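Local coordinates for peptide synthetase, module 7 (PDB 4TX3), which probably takes part in nonribosomal glycopeptide assembly, as a condensation-like domain that may recruit cross-linking cytochrome enzymes, at residues B[185-188]-B[189-193]; B[203-206]-B[207-211]; B[259-262]-B[263-267]. One frame throughout, in Å; residues are numbered along the deposited sequence.

How the contacts relate
Going from the N terminus, contacts 1, 2 and 3 come in series, and none nests within or crosses another. Because each pair of segments is continuous, none closes a long loop: each closes a helical turn, in helix 180-191, helix 200-211 and the start of helix 261-278. Contacts 1 and 2 lie on the same side of the chain's centre, their own centres about 17 Å apart, and L190 and L191 bridge their two helices by touching I201. Contact 3 is about 24 Å from contact 2 and about 33 Å from contact 1, centre to centre. Helix 320-334 links contacts 2 and 3, receiving F207 and W208 from one and A259, Q263 and L264 from the other.

Contact 1. Residues B[185-188]-B[189-193]; sequences IWEQ and RLLDG
L190 lays its CD1 methyl over one face of the W186 indole, offset toward the rim and 4.1 Å from W186 CZ2. The two side chains run alongside each other, one turn apart on helix 180-191. With W186 CG anti to the backbone N (chi1 179°), the indole extends on the same side as L190, and its NE1 bonds to P6 O, which limits how the ring can turn.

A second pair mixes charge and carbon: I185 CG2 sits over one face of the R189 guanidinium, 3.7 Å from R189 NE, beside an arginine chain extended from CG to NE. E187 and L191 are likewise side by side, with E187 OE2 4.2 Å from L191 CD1; that carboxylate oxygen is bonded to A21 N.

The backbone supplies four i to i+4 bonds. L191 N to E187 O is the straightest (170°). D192 N to Q188 O is more bent, though short at 2.8 Å. G193 N then turns back to L190 O, 3.0 Å away.

Purely apolar contact is thus confined to W186 and L190, while the polar ends of W186 and E187 bond to backbone atoms of P6 and A21, tying the N-terminal region to this turn.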
loop_
_atom_site.group_PDB
_atom_site.type_symbol
_atom_site.label_atom_id
_atom_site.label_comp_id
_atom_site.label_asym_id
_atom_site.label_seq_id
_atom_site.Cartn_x
_atom_site.Cartn_y
_atom_site.Cartn_z
ATOM N N ILE B 185 -0.251 26.219 5.168
ATOM C CA ILE B 185 0.674 27.322 5.385
ATOM C C ILE B 185 1.823 27.244 4.397
ATOM O O ILE B 185 2.362 28.266 3.974
ATOM C CB ILE B 185 1.212 27.330 6.826
ATOM C CG1 ILE B 185 0.103 27.757 7.790
ATOM C CG2 ILE B 185 2.410 28.271 6.958
ATOM C CD1 ILE B 185 0.390 27.424 9.230
ATOM N N TRP B 186 2.177 26.024 4.020
ATOM C CA TRP B 186 3.178 25.790 2.995
ATOM C C TRP B 186 2.736 26.333 1.636
ATOM O O TRP B 186 3.502 27.040 0.967
ATOM C CB TRP B 186 3.457 24.298 2.885
ATOM C CG TRP B 186 4.443 23.916 1.844
ATOM C CD1 TRP B 186 5.771 24.186 1.846
ATOM C CD2 TRP B 186 4.190 23.144 0.667
ATOM N NE1 TRP B 186 6.370 23.639 0.740
ATOM C CE2 TRP B 186 5.424 22.992 -0.001
ATOM C CE3 TRP B 186 3.041 22.566 0.114
ATOM C CZ2 TRP B 186 5.543 22.295 -1.197
ATOM C CZ3 TRP B 186 3.162 21.865 -1.075
ATOM C CH2 TRP B 186 4.405 21.737 -1.719
ATOM N N GLU B 187 1.511 25.982 1.228
ATOM C CA GLU B 187 0.945 26.481 -0.027
ATOM C C GLU B 187 0.877 28.009 -0.021
ATOM O O GLU B 187 1.186 28.657 -1.021
ATOM C CB GLU B 187 -0.455 25.908 -0.297
ATOM C CG GLU B 187 -1.069 26.483 -1.578
ATOM C CD GLU B 187 -2.484 26.018 -1.851
ATOM O OE1 GLU B 187 -2.664 24.786 -2.029
ATOM O OE2 GLU B 187 -3.413 26.878 -1.892
ATOM N N GLN B 188 0.481 28.586 1.108
ATOM C CA GLN B 188 0.441 30.035 1.202
ATOM C C GLN B 188 1.836 30.640 1.024
ATOM O O GLN B 188 1.999 31.619 0.304
ATOM C CB GLN B 188 -0.155 30.471 2.537
ATOM C CG GLN B 188 -0.201 31.970 2.696
ATOM C CD GLN B 188 -0.513 32.386 4.114
ATOM O OE1 GLN B 188 -1.662 32.699 4.437
ATOM N NE2 GLN B 188 0.515 32.411 4.972
ATOM N N ARG B 189 2.838 30.045 1.669
ATOM C CA ARG B 189 4.219 30.524 1.557
ATOM C C ARG B 189 4.718 30.425 0.125
ATOM O O ARG B 189 5.471 31.275 -0.347
ATOM C CB ARG B 189 5.149 29.739 2.478
ATOM C CG ARG B 189 5.028 30.129 3.928
ATOM C CD ARG B 189 5.841 29.211 4.810
ATOM N NE ARG B 189 5.736 29.599 6.214
ATOM C CZ ARG B 189 6.393 28.997 7.198
ATOM N NH1 ARG B 189 7.208 27.983 6.925
ATOM N NH2 ARG B 189 6.240 29.416 8.448
ATOM N N LEU B 190 4.303 29.367 -0.554
ATOM C CA LEU B 190 4.644 29.163 -1.947
ATOM C C LEU B 190 3.990 30.254 -2.805
ATOM O O LEU B 190 4.661 30.910 -3.594
ATOM C CB LEU B 190 4.205 27.769 -2.368
ATOM C CG LEU B 190 4.578 27.160 -3.705
ATOM C CD1 LEU B 190 4.764 25.653 -3.507
ATOM C CD2 LEU B 190 3.461 27.435 -4.678
ATOM N N LEU B 191 2.689 30.473 -2.630
ATOM C CA LEU B 191 1.997 31.518 -3.371
ATOM C C LEU B 191 2.506 32.928 -3.027
ATOM O O LEU B 191 2.358 33.838 -3.819
ATOM C CB LEU B 191 0.481 31.447 -3.137
ATOM C CG LEU B 191 -0.276 30.198 -3.619
ATOM C CD1 LEU B 191 -1.814 30.365 -3.563
ATOM C CD2 LEU B 191 0.175 29.782 -5.004
ATOM N N ASP B 192 3.101 33.109 -1.853
ATOM C CA ASP B 192 3.658 34.405 -1.484
ATOM C C ASP B 192 4.833 34.787 -2.388
ATOM O O ASP B 192 5.210 35.958 -2.474
ATOM C CB ASP B 192 4.117 34.412 -0.022
ATOM C CG ASP B 192 2.989 34.710 0.952
ATOM O OD1 ASP B 192 2.026 35.412 0.562
ATOM O OD2 ASP B 192 3.073 34.243 2.116
ATOM N N GLY B 193 5.406 33.797 -3.062
ATOM C CA GLY B 193 6.478 34.032 -4.011
ATOM C C GLY B 193 6.196 34.968 -5.189
ATOM O O GLY B 193 7.143 35.394 -5.858
#

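Contact 2. Residues B[203-206]-B[207-211]; sequences DQIT and FWRNH
T206 and N210 lie side by side and point the same way, the methyl T206 CG2 coming 3.4 Å from N210 ND2. With OG1 beside its backbone N (chi1 -67°), T206 has CG2 turned anti to that nitrogen, which places the methyl next to the asparagine amide. T206 OG1 itself is bonded to N202 O, so the hydroxyl serves the preceding turn and the methyl the following one. N210 ND2 also comes near T206 O, but the angle is poor; that carbonyl instead accepts the backbone N-H of N210 at 3.1 Å.

I205 and R209 meet differently, their side chains slanting across each other. I205 CG2 touches R209 CD at 3.7 Å, and the arginine chain bends at this carbon (chi3 52°). L348 of helix 345-348 touches both side chains.

On the W208 side, the indole approaches the Q204 carbonyl at a slant, with W208 CD1 3.2 Å from Q204 O. The same oxygen accepts W208 N, also at 3.2 Å, so one carbonyl meets both the backbone and the indole of W208. F207 adds a third orientation: its CE2 stands 3.6 Å above the indole plane, over the ring centre, while W208 CD1 lies at the edge of the phenyl ring, in its plane. H211 CB covers part of one F207 face, and F207 stacks with H337.

The polar ends of this side continue outward, W208 NE1 to H337 O and the Q204 amide to D339 OD2 and V340 N. Chemically, the turn is two-sided: directed amide and indole bonds, with aromatic contact, fix helix 200-211 to the segment around 337-340, whereas T206 and N210 lie on the exposed side, with R209 exposed too although it touches L348.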
loop_
_atom_site.group_PDB
_atom_site.type_symbol
_atom_site.label_atom_id
_atom_site.label_comp_id
_atom_site.label_asym_id
_atom_site.label_seq_id
_atom_site.Cartn_x
_atom_site.Cartn_y
_atom_site.Cartn_z
ATOM N N ASP B 203 7.098 31.636 -12.464
ATOM C CA ASP B 203 7.406 30.786 -13.601
ATOM C C ASP B 203 6.211 29.905 -13.993
ATOM O O ASP B 203 5.980 29.642 -15.179
ATOM C CB ASP B 203 8.611 29.907 -13.289
ATOM C CG ASP B 203 9.026 29.058 -14.468
ATOM O OD1 ASP B 203 9.183 29.628 -15.564
ATOM O OD2 ASP B 203 9.170 27.824 -14.313
ATOM N N GLN B 204 5.445 29.461 -13.002
ATOM C CA GLN B 204 4.342 28.534 -13.276
ATOM C C GLN B 204 3.080 29.298 -13.681
ATOM O O GLN B 204 2.297 28.821 -14.504
ATOM C CB GLN B 204 4.084 27.607 -12.066
ATOM C CG GLN B 204 5.183 26.567 -11.862
ATOM C CD GLN B 204 4.924 25.585 -10.725
ATOM O OE1 GLN B 204 3.820 25.493 -10.194
ATOM N NE2 GLN B 204 5.953 24.830 -10.359
ATOM N N ILE B 205 2.900 30.495 -13.137
ATOM C CA ILE B 205 1.769 31.331 -13.543
ATOM C C ILE B 205 1.919 31.697 -15.015
ATOM O O ILE B 205 0.952 31.716 -15.766
ATOM C CB ILE B 205 1.659 32.602 -12.666
ATOM C CG1 ILE B 205 0.961 32.271 -11.346
ATOM C CG2 ILE B 205 0.915 33.713 -13.382
ATOM C CD1 ILE B 205 1.129 33.339 -10.287
ATOM N N THR B 206 3.148 31.961 -15.425
ATOM C CA THR B 206 3.440 32.307 -16.804
ATOM C C THR B 206 3.145 31.136 -17.730
ATOM O O THR B 206 2.543 31.310 -18.800
ATOM C CB THR B 206 4.904 32.748 -16.944
ATOM O OG1 THR B 206 5.072 33.988 -16.250
ATOM C CG2 THR B 206 5.313 32.905 -18.405
ATOM N N PHE B 207 3.545 29.941 -17.306
ATOM C CA PHE B 207 3.236 28.746 -18.075
ATOM C C PHE B 207 1.741 28.578 -18.358
ATOM O O PHE B 207 1.350 28.333 -19.496
ATOM C CB PHE B 207 3.724 27.477 -17.380
ATOM C CG PHE B 207 3.259 26.234 -18.070
ATOM C CD1 PHE B 207 3.925 25.770 -19.182
ATOM C CD2 PHE B 207 2.115 25.569 -17.647
ATOM C CE1 PHE B 207 3.474 24.658 -19.852
ATOM C CE2 PHE B 207 1.664 24.451 -18.315
ATOM C CZ PHE B 207 2.344 23.992 -19.416
ATOM N N TRP B 208 0.909 28.685 -17.334
ATOM C CA TRP B 208 -0.497 28.372 -17.516
ATOM C C TRP B 208 -1.241 29.458 -18.271
ATOM O O TRP B 208 -2.128 29.145 -19.078
ATOM C CB TRP B 208 -1.179 28.098 -16.164
ATOM C CG TRP B 208 -0.789 26.760 -15.625
ATOM C CD1 TRP B 208 0.058 26.507 -14.584
ATOM C CD2 TRP B 208 -1.183 25.481 -16.139
ATOM N NE1 TRP B 208 0.202 25.151 -14.407
ATOM C CE2 TRP B 208 -0.551 24.499 -15.344
ATOM C CE3 TRP B 208 -2.017 25.075 -17.183
ATOM C CZ2 TRP B 208 -0.724 23.134 -15.563
ATOM C CZ3 TRP B 208 -2.187 23.712 -17.404
ATOM C CH2 TRP B 208 -1.545 22.760 -16.597
ATOM N N ARG B 209 -0.909 30.720 -18.015
ATOM C CA ARG B 209 -1.540 31.821 -18.741
ATOM C C ARG B 209 -1.246 31.652 -20.222
ATOM O O ARG B 209 -2.098 31.928 -21.066
ATOM C CB ARG B 209 -1.040 33.191 -18.257
ATOM C CG ARG B 209 -1.549 33.620 -16.889
ATOM C CD ARG B 209 -0.830 34.885 -16.404
ATOM N NE ARG B 209 -0.886 35.935 -17.419
ATOM C CZ ARG B 209 -1.822 36.880 -17.468
ATOM N NH1 ARG B 209 -2.773 36.928 -16.540
ATOM N NH2 ARG B 209 -1.800 37.788 -18.437
ATOM N N ASN B 210 -0.034 31.178 -20.519
ATOM C CA ASN B 210 0.404 30.938 -21.887
ATOM C C ASN B 210 -0.238 29.684 -22.485
ATOM O O ASN B 210 -0.826 29.739 -23.568
ATOM C CB ASN B 210 1.934 30.828 -21.949
ATOM C CG ASN B 210 2.641 32.190 -21.789
ATOM O OD1 ASN B 210 2.036 33.243 -21.989
ATOM N ND2 ASN B 210 3.932 32.157 -21.447
ATOM N N HIS B 211 -0.137 28.560 -21.777
ATOM C CA HIS B 211 -0.727 27.307 -22.235
ATOM C C HIS B 211 -2.242 27.459 -22.466
ATOM O O HIS B 211 -2.762 26.981 -23.465
ATOM C CB HIS B 211 -0.431 26.192 -21.219
ATOM C CG HIS B 211 -0.954 24.839 -21.601
ATOM N ND1 HIS B 211 -0.321 24.024 -22.517
ATOM C CD2 HIS B 211 -2.038 24.145 -21.171
ATOM C CE1 HIS B 211 -0.997 22.893 -22.644
ATOM N NE2 HIS B 211 -2.041 22.939 -21.832
#

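Contact 3. Residues B[259-262]-B[263-267]; sequences ADMP and QLVQA
D260 holds CG between its backbone N and carbonyl carbon (chi1 54°), and Q263 sends CG back beside its own backbone N (chi1 -61°); together these torsions bring the two side chains into contact at the start of helix 261-278. D260 occupies the N-cap position of this first turn, yet its carboxylate makes no capping bond. Instead D260 OD1 rests 3.3 Å from Q263 CG, the side chains crossing at about a right angle with carboxylate and amide planes 73° apart. At the end of the extended glutamine, Q263 OE1 lies 3.5 Å from A259 CB.

An alanine in place of Q263 is likely to leave A259 CB and the D260 carboxylate without the chain that packs on them, and to open a gap toward Q328 and V331 of helix 320-334.

Apolar pairs line the buried side: A259 CB meets L264 CD2 at 4.2 Å, and M261 CG meets V265 CG2 at the same separation. L264 reaches L250 and V254 of helix 244-255, whereas V265 packs on L403 of strand 399-407, placing the turn between helix and sheet.

In the backbone, D260 O serves two donors: it accepts L264 N at 3.3 Å and, weakly, Q263 N. One residue on, M261 O accepts V265 N at 3.1 Å.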
loop_
_atom_site.group_PDB
_atom_site.type_symbol
_atom_site.label_atom_id
_atom_site.label_comp_id
_atom_site.label_asym_id
_atom_site.label_seq_id
_atom_site.Cartn_x
_atom_site.Cartn_y
_atom_site.Cartn_z
ATOM N N ALA B 259 4.212 6.700 -24.633
ATOM C CA ALA B 259 2.964 7.057 -23.970
ATOM C C ALA B 259 2.290 5.892 -23.255
ATOM O O ALA B 259 2.050 4.836 -23.834
ATOM C CB ALA B 259 2.004 7.670 -24.971
ATOM N N ASP B 260 1.956 6.109 -21.993
ATOM C CA ASP B 260 1.212 5.121 -21.228
ATOM C C ASP B 260 -0.273 5.156 -21.579
ATOM O O ASP B 260 -0.749 6.057 -22.276
ATOM C CB ASP B 260 1.416 5.359 -19.728
ATOM C CG ASP B 260 1.085 6.783 -19.323
ATOM O OD1 ASP B 260 1.101 7.676 -20.210
ATOM O OD2 ASP B 260 0.806 7.014 -18.124
ATOM N N MET B 261 -1.005 4.167 -21.087
ATOM C CA MET B 261 -2.416 4.025 -21.400
ATOM C C MET B 261 -3.279 5.261 -21.066
ATOM O O MET B 261 -4.172 5.595 -21.844
ATOM C CB MET B 261 -2.983 2.798 -20.680
ATOM C CG MET B 261 -4.413 2.482 -21.047
ATOM S SD MET B 261 -4.515 1.912 -22.759
ATOM C CE MET B 261 -3.247 0.635 -22.818
ATOM N N PRO B 262 -3.039 5.932 -19.913
ATOM C CA PRO B 262 -3.897 7.106 -19.654
ATOM C C PRO B 262 -3.835 8.157 -20.756
ATOM O O PRO B 262 -4.842 8.795 -21.060
ATOM C CB PRO B 262 -3.342 7.667 -18.340
ATOM C CG PRO B 262 -2.736 6.481 -17.663
ATOM C CD PRO B 262 -2.175 5.617 -18.753
ATOM N N GLN B 263 -2.675 8.316 -21.376
ATOM C CA GLN B 263 -2.543 9.311 -22.440
ATOM C C GLN B 263 -3.151 8.815 -23.767
ATOM O O GLN B 263 -3.689 9.604 -24.535
ATOM C CB GLN B 263 -1.071 9.694 -22.629
ATOM C CG GLN B 263 -0.422 10.317 -21.405
ATOM C CD GLN B 263 1.032 10.714 -21.646
ATOM O OE1 GLN B 263 1.702 10.185 -22.531
ATOM N NE2 GLN B 263 1.518 11.666 -20.865
ATOM N N LEU B 264 -3.070 7.512 -24.030
ATOM C CA LEU B 264 -3.688 6.934 -25.220
ATOM C C LEU B 264 -5.187 7.153 -25.226
ATOM O O LEU B 264 -5.765 7.515 -26.251
ATOM C CB LEU B 264 -3.401 5.438 -25.319
ATOM C CG LEU B 264 -1.961 5.007 -25.584
ATOM C CD1 LEU B 264 -1.924 3.542 -25.901
ATOM C CD2 LEU B 264 -1.367 5.780 -26.712
ATOM N N VAL B 265 -5.812 6.918 -24.078
ATOM C CA VAL B 265 -7.258 7.077 -23.934
ATOM C C VAL B 265 -7.615 8.563 -23.993
ATOM O O VAL B 265 -8.651 8.955 -24.536
ATOM C CB VAL B 265 -7.766 6.444 -22.603
ATOM C CG1 VAL B 265 -9.244 6.697 -22.411
ATOM C CG2 VAL B 265 -7.469 4.936 -22.580
ATOM N N GLN B 266 -6.745 9.401 -23.446
ATOM C CA GLN B 266 -6.981 10.834 -23.536
ATOM C C GLN B 266 -6.972 11.287 -24.993
ATOM O O GLN B 266 -7.787 12.122 -25.399
ATOM C CB GLN B 266 -5.945 11.597 -22.732
ATOM C CG GLN B 266 -6.168 13.072 -22.747
ATOM C CD GLN B 266 -5.194 13.775 -21.849
ATOM O OE1 GLN B 266 -4.518 13.131 -21.044
ATOM N NE2 GLN B 266 -5.096 15.107 -21.982
ATOM N N ALA B 267 -6.061 10.719 -25.783
ATOM C CA ALA B 267 -6.013 11.020 -27.214
ATOM C C ALA B 267 -7.328 10.631 -27.876
ATOM O O ALA B 267 -7.991 11.455 -28.511
ATOM C CB ALA B 267 -4.859 10.299 -27.868
#